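PDB 1Y2M: phenylalanine ammonia-lyase from Rhodosporidium toruloides, which catalyses the non-oxidative deamination of L-phenylalanine and L-tyrosine to trans-cinnamate and p-coumarate, working as a homotetramer built as a dimer of dimers. Local coordinates for the interface of chains A and B. Numbering follows the deposited sequence. Chains: chain A/B, Phenylalanine ammonia-lyase.

Contact 1: the interface of chains A and B. Residues chain A 363-364, 367, 371; chain B 413-414, 502.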
# COMPACT_ATOMS: atom_id res chain seq x y z
N TYR A 363 -15.91 -9.71 19.46
CA TYR A 363 -14.78 -8.82 19.68
C TYR A 363 -14.99 -7.33 19.42
O TYR A 363 -14.35 -6.48 20.07
CB TYR A 363 -13.60 -9.31 18.83
CG TYR A 363 -12.95 -10.56 19.31
CD1 TYR A 363 -13.52 -11.39 20.29
CD2 TYR A 363 -11.78 -10.95 18.70
CE1 TYR A 363 -12.84 -12.55 20.67
CE2 TYR A 363 -11.12 -12.08 19.07
CZ TYR A 363 -11.66 -12.89 20.00
OH TYR A 363 -10.98 -14.02 20.33
N PRO A 364 -15.85 -6.97 18.45
CA PRO A 364 -16.07 -5.50 18.22
C PRO A 364 -16.47 -4.69 19.45
O PRO A 364 -16.11 -3.49 19.56
CB PRO A 364 -17.11 -5.46 17.12
CG PRO A 364 -16.88 -6.73 16.36
CD PRO A 364 -16.55 -7.77 17.42
N THR A 367 -13.49 -6.25 22.75
CA THR A 367 -12.07 -5.88 22.60
C THR A 367 -11.87 -4.43 22.24
O THR A 367 -10.73 -4.03 21.89
CB THR A 367 -11.26 -6.82 21.64
OG1 THR A 367 -11.56 -6.53 20.27
CG2 THR A 367 -11.50 -8.30 21.95
N TRP A 371 -8.53 -2.36 21.21
CA TRP A 371 -8.43 -1.92 19.81
C TRP A 371 -8.18 -0.43 19.69
O TRP A 371 -7.30 -0.01 18.93
CB TRP A 371 -9.70 -2.28 19.10
CG TRP A 371 -9.59 -2.17 17.63
CD1 TRP A 371 -9.99 -1.11 16.84
CD2 TRP A 371 -9.06 -3.15 16.73
NE1 TRP A 371 -9.74 -1.39 15.51
CE2 TRP A 371 -9.16 -2.62 15.41
CE3 TRP A 371 -8.44 -4.41 16.89
CZ2 TRP A 371 -8.73 -3.32 14.28
CZ3 TRP A 371 -8.01 -5.10 15.76
CH2 TRP A 371 -8.17 -4.55 14.47
N PHE B 413 -6.24 -10.39 25.07
CA PHE B 413 -5.52 -11.11 24.05
C PHE B 413 -5.48 -10.38 22.68
O PHE B 413 -4.87 -10.88 21.76
CB PHE B 413 -6.20 -12.47 23.88
CG PHE B 413 -7.71 -12.36 23.76
CD1 PHE B 413 -8.33 -11.84 22.63
CD2 PHE B 413 -8.51 -12.70 24.81
CE1 PHE B 413 -9.68 -11.72 22.53
CE2 PHE B 413 -9.87 -12.57 24.71
CZ PHE B 413 -10.46 -12.08 23.58
N GLN B 414 -6.20 -9.24 22.56
CA GLN B 414 -6.25 -8.51 21.31
C GLN B 414 -4.96 -7.69 21.21
O GLN B 414 -4.86 -6.60 21.81
CB GLN B 414 -7.50 -7.62 21.30
CG GLN B 414 -7.72 -6.79 20.07
CD GLN B 414 -8.08 -7.65 18.88
OE1 GLN B 414 -7.20 -8.14 18.18
NE2 GLN B 414 -9.37 -7.80 18.62
N VAL B 502 -12.74 -8.11 14.45
CA VAL B 502 -11.51 -7.33 14.55
C VAL B 502 -10.45 -8.25 15.14
O VAL B 502 -10.68 -8.94 16.15
CB VAL B 502 -11.67 -6.02 15.33
CG1 VAL B 502 -12.44 -4.97 14.49
CG2 VAL B 502 -12.34 -6.23 16.67
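The side-chain amide nitrogen NE2 of B:Gln414 gives a hydrogen bond to the hydroxyl OG1 of A:Thr367 across the interface, 3.0 Å long and almost straight, 174° at the hydrogen. Its second bond stays in chain B, to the carbonyl O of B:Val502 at 3.0 Å, approached from above the carbonyl plane. Both acceptors lie close to the amide plane, which fixes the rotation of the group. A:Thr367 OG1 in turn donates to the carbonyl O of A:Tyr363 at 2.8 Å, so a relay runs from chain B into the short helix 363-366. The glutamine starts out extended and bends at chi2 (69°), which brings its amide to the edge of the A:Trp371 indole, OE1 in the ring plane and the amide turned 72° from it. With an alanine here, A:Thr367 OG1 and the carbonyl O of B:Val502 are likely to lose their shared donor, and a gap would open beside the indole. B:Val502 sets its CB over one face of the six-membered ring of A:Trp371, 3.8 Å from the centroid, a CH-pi contact, while its carbonyl O meets the ring edge of A:Tyr363 at CD2, 3.4 Å away. The phenyl ring of B:Phe413, inclined to the tyrosine ring, tips CE1 onto its face, 3.4 Å from A:Tyr363 CZ. The site probably helps join the subunits and position nearby A:Arg366 and B:Asn499, which by similarity bind cinnamate.

Contact 2: the interface of chains A and B. Residues chain A 36-37; chain B 34, 39, 380-381, 384.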
# COMPACT_ATOMS: atom_id res chain seq x y z
N HIS A 36 4.34 12.65 24.61
CA HIS A 36 5.11 11.75 23.70
C HIS A 36 5.16 10.30 24.17
O HIS A 36 5.51 9.39 23.38
CB HIS A 36 6.54 12.29 23.50
CG HIS A 36 6.61 13.54 22.68
ND1 HIS A 36 6.79 14.78 23.25
CD2 HIS A 36 6.59 13.74 21.35
CE1 HIS A 36 6.83 15.70 22.29
NE2 HIS A 36 6.70 15.09 21.13
N LEU A 37 4.85 10.06 25.42
CA LEU A 37 4.65 8.70 25.89
C LEU A 37 3.27 8.43 26.51
O LEU A 37 2.60 9.35 27.03
CB LEU A 37 5.69 8.41 26.99
CG LEU A 37 7.07 8.49 26.34
CD1 LEU A 37 8.14 8.96 27.34
CD2 LEU A 37 7.37 7.17 25.55
N GLY B 34 10.77 3.13 28.44
CA GLY B 34 10.39 3.90 27.22
C GLY B 34 9.60 5.15 27.61
O GLY B 34 9.40 5.41 28.84
N THR B 39 10.04 13.60 25.26
CA THR B 39 10.71 14.09 26.44
C THR B 39 12.22 14.04 26.36
O THR B 39 12.80 13.07 25.87
CB THR B 39 10.25 13.32 27.74
OG1 THR B 39 10.98 13.83 28.87
CG2 THR B 39 10.47 11.79 27.65
N ILE B 380 10.91 5.09 20.64
CA ILE B 380 10.81 5.23 22.10
C ILE B 380 9.38 4.97 22.65
O ILE B 380 9.17 4.35 23.71
CB ILE B 380 11.31 6.63 22.50
CG1 ILE B 380 12.79 6.77 22.12
CG2 ILE B 380 11.05 6.94 23.99
CD1 ILE B 380 13.32 8.17 22.35
N HIS B 381 8.39 5.46 21.90
CA HIS B 381 7.00 5.15 22.24
C HIS B 381 6.72 3.64 22.19
O HIS B 381 6.20 3.03 23.16
CB HIS B 381 6.08 5.89 21.26
CG HIS B 381 4.62 5.78 21.59
ND1 HIS B 381 3.85 4.70 21.22
CD2 HIS B 381 3.78 6.65 22.21
CE1 HIS B 381 2.60 4.90 21.62
NE2 HIS B 381 2.53 6.06 22.21
N ALA B 384 7.96 1.92 25.17
CA ALA B 384 7.08 2.04 26.34
C ALA B 384 5.91 1.06 26.24
O ALA B 384 5.57 0.39 27.22
CB ALA B 384 6.60 3.43 26.46
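A:Leu37, in an extended backbone conformation (phi -122°, psi 157°), follows the more tightly turned A:His36 in a loop of chain A and sends its side chain into chain B. There it meets B:Gly34 and B:Thr39, which stand on either side of a break in the chain B model, and one flank of helix 368-391, and it buries 65 Å² against them. The first torsion sets the branch point CG beside the backbone N, anti to the carbonyl carbon; the second (chi2 150°) then turns CD2 to the helix and B:Gly34 and CD1 to B:Thr39.

On the helix side, CD2 lies 3.9 Å from CB of B:Ala384 and 4.0 Å from CG2 of B:Ile380, and it also reaches the backbone of the helix at CA of B:His381, 3.9 Å away. The same methyl comes up against the carbonyl carbon C of B:Gly34 at 3.6 Å, where no side chain stands between the leucine and the main chain. CD1 takes the other side and meets the methyl CG2 of B:Thr39 at 3.7 Å, the two side chains crossing at about a right angle. In B:Thr39 it is the hydroxyl that stands anti to the backbone N, while the methyl is the branch presented to the leucine. The result is a hydrophobic seat for one leucine, its wall made by B:Gly34 and B:Thr39 together with helix 368-391 of the partner subunit.

A:His36 is placed differently: its imidazole turns away from B:His381 and lies loosely beside B:Thr39. It is the carbonyl that faces the helix. The imidazole of B:His381 offers its edge to this group, with CD2 3.5 Å from O of A:His36 and the oxygen lying in the plane of the ring.

Contact 1 and contact 2 belong to one two-fold symmetric interface; the centres of their C-alpha atoms are about 24 Å apart. Helix 368-391 takes part in both: chain A's copy brings A:Trp371 to contact 1, and the middle of chain B's copy carries contact 2. By the symmetry each copy would be expected to serve at both, although the chain B segment matching A:Leu37 is not modelled. The polar anchor of contact 1 sits just before the start of chain A's helix, whereas the leucine packs on chain B's copy; together they probably help keep the subunits in register within the homotetramer.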